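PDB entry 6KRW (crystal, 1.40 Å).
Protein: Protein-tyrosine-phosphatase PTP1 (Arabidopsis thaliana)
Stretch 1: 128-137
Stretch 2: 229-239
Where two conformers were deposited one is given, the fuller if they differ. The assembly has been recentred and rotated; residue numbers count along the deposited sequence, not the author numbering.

Stretch 1 128-137: HCPIIVMLTR
Stretch 2 (229-239) SLGPIIVHCSA

Strands 131-134 and 233-236 lie side by side and run parallel, their directions 15° apart. Ile132 pairs with Ile234 (CA to CA 4.6 Å), Val133 with Val235 (CA to CA 4.7 Å) and Met134 with His236 (CA to CA 5.2 Å). Phi and psi are extended, near -104/115 at Val133 and -128/126 at Val235. The hydrogen bonds alternate as in any parallel pair. Ile234 N donates to Ile131 O (3.0 Å), Val133 N to Ile234 O (2.8 Å), His236 N to Val133 O (2.9 Å) and Leu135 N to His236 O (2.9 Å). The contact buries 859 Å² in all.

Ile234 covers the most surface. Its chi1 is m and chi2 t. Its CD1 lies 3.6 Å from Cys129 SG, and its CB is 4.1 Å from Ile132 CG1. Cys129, also m, packs its SG against the isoleucine; its CB is 3.3 Å from Pro232 O, a carbonyl left without a hydrogen-bond partner.

His236 is nearly as large a contributor. With chi1 p (80°) and chi2 88°, the end of its side chain comes nearer the first strand. Met134 CA sits over one ring face, 4.3 Å from the ring centroid, and Ile132 CG2 is at the edge, 4.0 Å from His236 CD2. Met134 is extended, all t; its CG is 3.5 Å from His236 CE1. His236 ND1 donates to Cys237 O (3.0 Å), and NE2 is hydrogen-bonded elsewhere in the structure.

On the other face, Val133 (t) packs its CG2 4.0 Å from Ile233 CG2. Beta-branched residues suit these extended positions.

Before the strands, Pro130 points toward the second stretch, its CG 4.0 Å from Leu230 CB. His128, at positive phi (44/53) and chi1 p, donates from ND1 to Leu230 O (2.8 Å). Gly231 (145/172) must be glycine: a CB would clash with His128 O.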

# COMPACT_ATOMS: atom_id res chain seq x y z
N HIS A 128 6.93 3.40 13.30
CA HIS A 128 6.97 1.98 13.78
C HIS A 128 6.12 1.07 12.88
O HIS A 128 5.26 0.31 13.38
CB HIS A 128 6.62 1.87 15.27
CG HIS A 128 5.33 2.48 15.69
ND1 HIS A 128 4.13 1.82 15.53
CD2 HIS A 128 5.03 3.70 16.19
CE1 HIS A 128 3.14 2.61 15.93
NE2 HIS A 128 3.67 3.75 16.37
N CYS A 129 6.37 1.13 11.58
CA CYS A 129 5.60 0.33 10.58
C CYS A 129 6.02 -1.12 10.69
O CYS A 129 7.20 -1.39 10.54
CB CYS A 129 5.87 0.82 9.17
SG CYS A 129 5.37 2.54 8.93
N PRO A 130 5.11 -2.07 10.96
CA PRO A 130 5.51 -3.47 11.10
C PRO A 130 5.72 -4.22 9.78
O PRO A 130 6.36 -5.30 9.79
CB PRO A 130 4.34 -4.07 11.89
CG PRO A 130 3.15 -3.25 11.45
CD PRO A 130 3.71 -1.84 11.37
N ILE A 131 5.19 -3.68 8.68
CA ILE A 131 5.08 -4.38 7.37
C ILE A 131 5.45 -3.39 6.28
O ILE A 131 4.94 -2.27 6.31
CB ILE A 131 3.65 -4.92 7.13
CG1 ILE A 131 3.21 -5.88 8.23
CG2 ILE A 131 3.51 -5.52 5.74
CD1 ILE A 131 3.95 -7.16 8.31
N ILE A 132 6.16 -3.85 5.27
CA ILE A 132 6.31 -3.21 3.96
C ILE A 132 5.81 -4.16 2.88
O ILE A 132 6.31 -5.29 2.80
CB ILE A 132 7.75 -2.79 3.69
CG1 ILE A 132 8.27 -1.82 4.73
CG2 ILE A 132 7.88 -2.25 2.29
CD1 ILE A 132 9.78 -1.65 4.73
N VAL A 133 4.86 -3.72 2.09
CA VAL A 133 4.33 -4.40 0.90
C VAL A 133 4.91 -3.71 -0.31
O VAL A 133 4.60 -2.52 -0.56
CB VAL A 133 2.80 -4.47 0.87
CG1 VAL A 133 2.31 -5.16 -0.37
CG2 VAL A 133 2.25 -5.09 2.13
N MET A 134 5.71 -4.45 -1.06
CA MET A 134 6.38 -3.93 -2.26
C MET A 134 5.80 -4.62 -3.48
O MET A 134 5.95 -5.86 -3.60
CB MET A 134 7.87 -4.22 -2.16
CG MET A 134 8.64 -3.76 -3.35
SD MET A 134 10.38 -3.95 -3.08
CE MET A 134 10.96 -3.26 -4.61
N LEU A 135 5.20 -3.89 -4.43
CA LEU A 135 4.42 -4.45 -5.55
C LEU A 135 5.10 -4.14 -6.88
O LEU A 135 4.42 -4.04 -7.88
CB LEU A 135 3.00 -3.86 -5.50
CG LEU A 135 2.26 -4.14 -4.21
CD1 LEU A 135 0.97 -3.29 -4.15
CD2 LEU A 135 1.96 -5.61 -4.02
N THR A 136 6.42 -4.05 -6.89
CA THR A 136 7.14 -3.73 -8.14
C THR A 136 8.48 -4.49 -8.14
O THR A 136 8.94 -4.79 -7.07
CB THR A 136 7.41 -2.23 -8.27
OG1 THR A 136 8.03 -1.85 -9.50
CG2 THR A 136 8.23 -1.68 -7.12
N ARG A 137 8.99 -4.63 -9.34
CA ARG A 137 10.42 -4.93 -9.56
C ARG A 137 11.21 -3.64 -9.42
O ARG A 137 10.63 -2.54 -9.57
CB ARG A 137 10.66 -5.53 -10.95
CG ARG A 137 9.93 -6.84 -11.18
CD ARG A 137 10.26 -7.36 -12.58
NE ARG A 137 9.60 -8.61 -12.86
CZ ARG A 137 9.86 -9.34 -13.96
NH1 ARG A 137 10.62 -8.84 -14.93
NH2 ARG A 137 9.30 -10.53 -14.14
N SER A 229 -3.11 -1.91 15.41
CA SER A 229 -2.52 -1.03 16.45
C SER A 229 -0.98 -1.10 16.45
O SER A 229 -0.37 -0.27 17.11
CB SER A 229 -3.06 -1.37 17.80
OG SER A 229 -2.71 -2.69 18.17
N LEU A 230 -0.38 -2.05 15.73
CA LEU A 230 1.11 -2.15 15.70
C LEU A 230 1.69 -0.99 14.89
O LEU A 230 2.85 -0.61 15.12
CB LEU A 230 1.55 -3.46 15.06
CG LEU A 230 2.11 -4.55 15.96
CD1 LEU A 230 1.10 -4.93 17.02
CD2 LEU A 230 2.49 -5.73 15.07
N GLY A 231 0.92 -0.48 13.93
CA GLY A 231 1.36 0.68 13.16
C GLY A 231 0.89 0.58 11.72
O GLY A 231 0.29 -0.41 11.32
N PRO A 232 1.08 1.65 10.93
CA PRO A 232 0.67 1.65 9.53
C PRO A 232 1.42 0.59 8.72
O PRO A 232 2.58 0.34 8.96
CB PRO A 232 0.99 3.07 9.02
CG PRO A 232 1.23 3.89 10.27
CD PRO A 232 1.74 2.91 11.31
N ILE A 233 0.72 0.01 7.76
CA ILE A 233 1.33 -0.89 6.74
C ILE A 233 1.82 -0.03 5.59
O ILE A 233 1.02 0.68 4.98
CB ILE A 233 0.32 -1.93 6.25
CG1 ILE A 233 -0.08 -2.87 7.38
CG2 ILE A 233 0.84 -2.66 5.02
CD1 ILE A 233 -1.23 -3.75 7.04
N ILE A 234 3.12 -0.06 5.33
CA ILE A 234 3.67 0.60 4.15
C ILE A 234 3.28 -0.18 2.92
O ILE A 234 3.49 -1.39 2.90
CB ILE A 234 5.18 0.84 4.28
CG1 ILE A 234 5.46 1.88 5.35
CG2 ILE A 234 5.76 1.25 2.95
CD1 ILE A 234 6.93 1.96 5.74
N VAL A 235 2.76 0.48 1.91
CA VAL A 235 2.48 -0.13 0.59
C VAL A 235 3.11 0.73 -0.46
O VAL A 235 2.88 1.96 -0.45
CB VAL A 235 1.00 -0.39 0.31
CG1 VAL A 235 0.81 -1.15 -0.98
CG2 VAL A 235 0.29 -1.08 1.46
N HIS A 236 3.93 0.15 -1.33
CA HIS A 236 4.56 0.97 -2.38
C HIS A 236 4.71 0.15 -3.66
O HIS A 236 4.84 -1.09 -3.60
CB HIS A 236 5.88 1.56 -1.93
CG HIS A 236 7.07 0.64 -1.99
ND1 HIS A 236 7.80 0.54 -3.14
CD2 HIS A 236 7.68 -0.07 -1.03
CE1 HIS A 236 8.82 -0.32 -2.92
NE2 HIS A 236 8.76 -0.73 -1.62
N CYS A 237 4.72 0.84 -4.77
CA CYS A 237 5.10 0.26 -6.07
C CYS A 237 6.15 1.22 -6.63
O CYS A 237 7.15 1.44 -5.95
CB CYS A 237 3.88 0.03 -6.96
SG CYS A 237 2.73 1.42 -7.07
N SER A 238 5.93 1.75 -7.81
CA SER A 238 6.86 2.77 -8.32
C SER A 238 6.36 4.17 -7.93
O SER A 238 7.09 4.87 -7.25
CB SER A 238 7.08 2.62 -9.78
OG SER A 238 8.16 3.43 -10.16
N ALA A 239 5.16 4.56 -8.37
CA ALA A 239 4.59 5.88 -7.98
C ALA A 239 3.84 5.78 -6.66
O ALA A 239 3.63 6.85 -6.03
CB ALA A 239 3.70 6.39 -9.07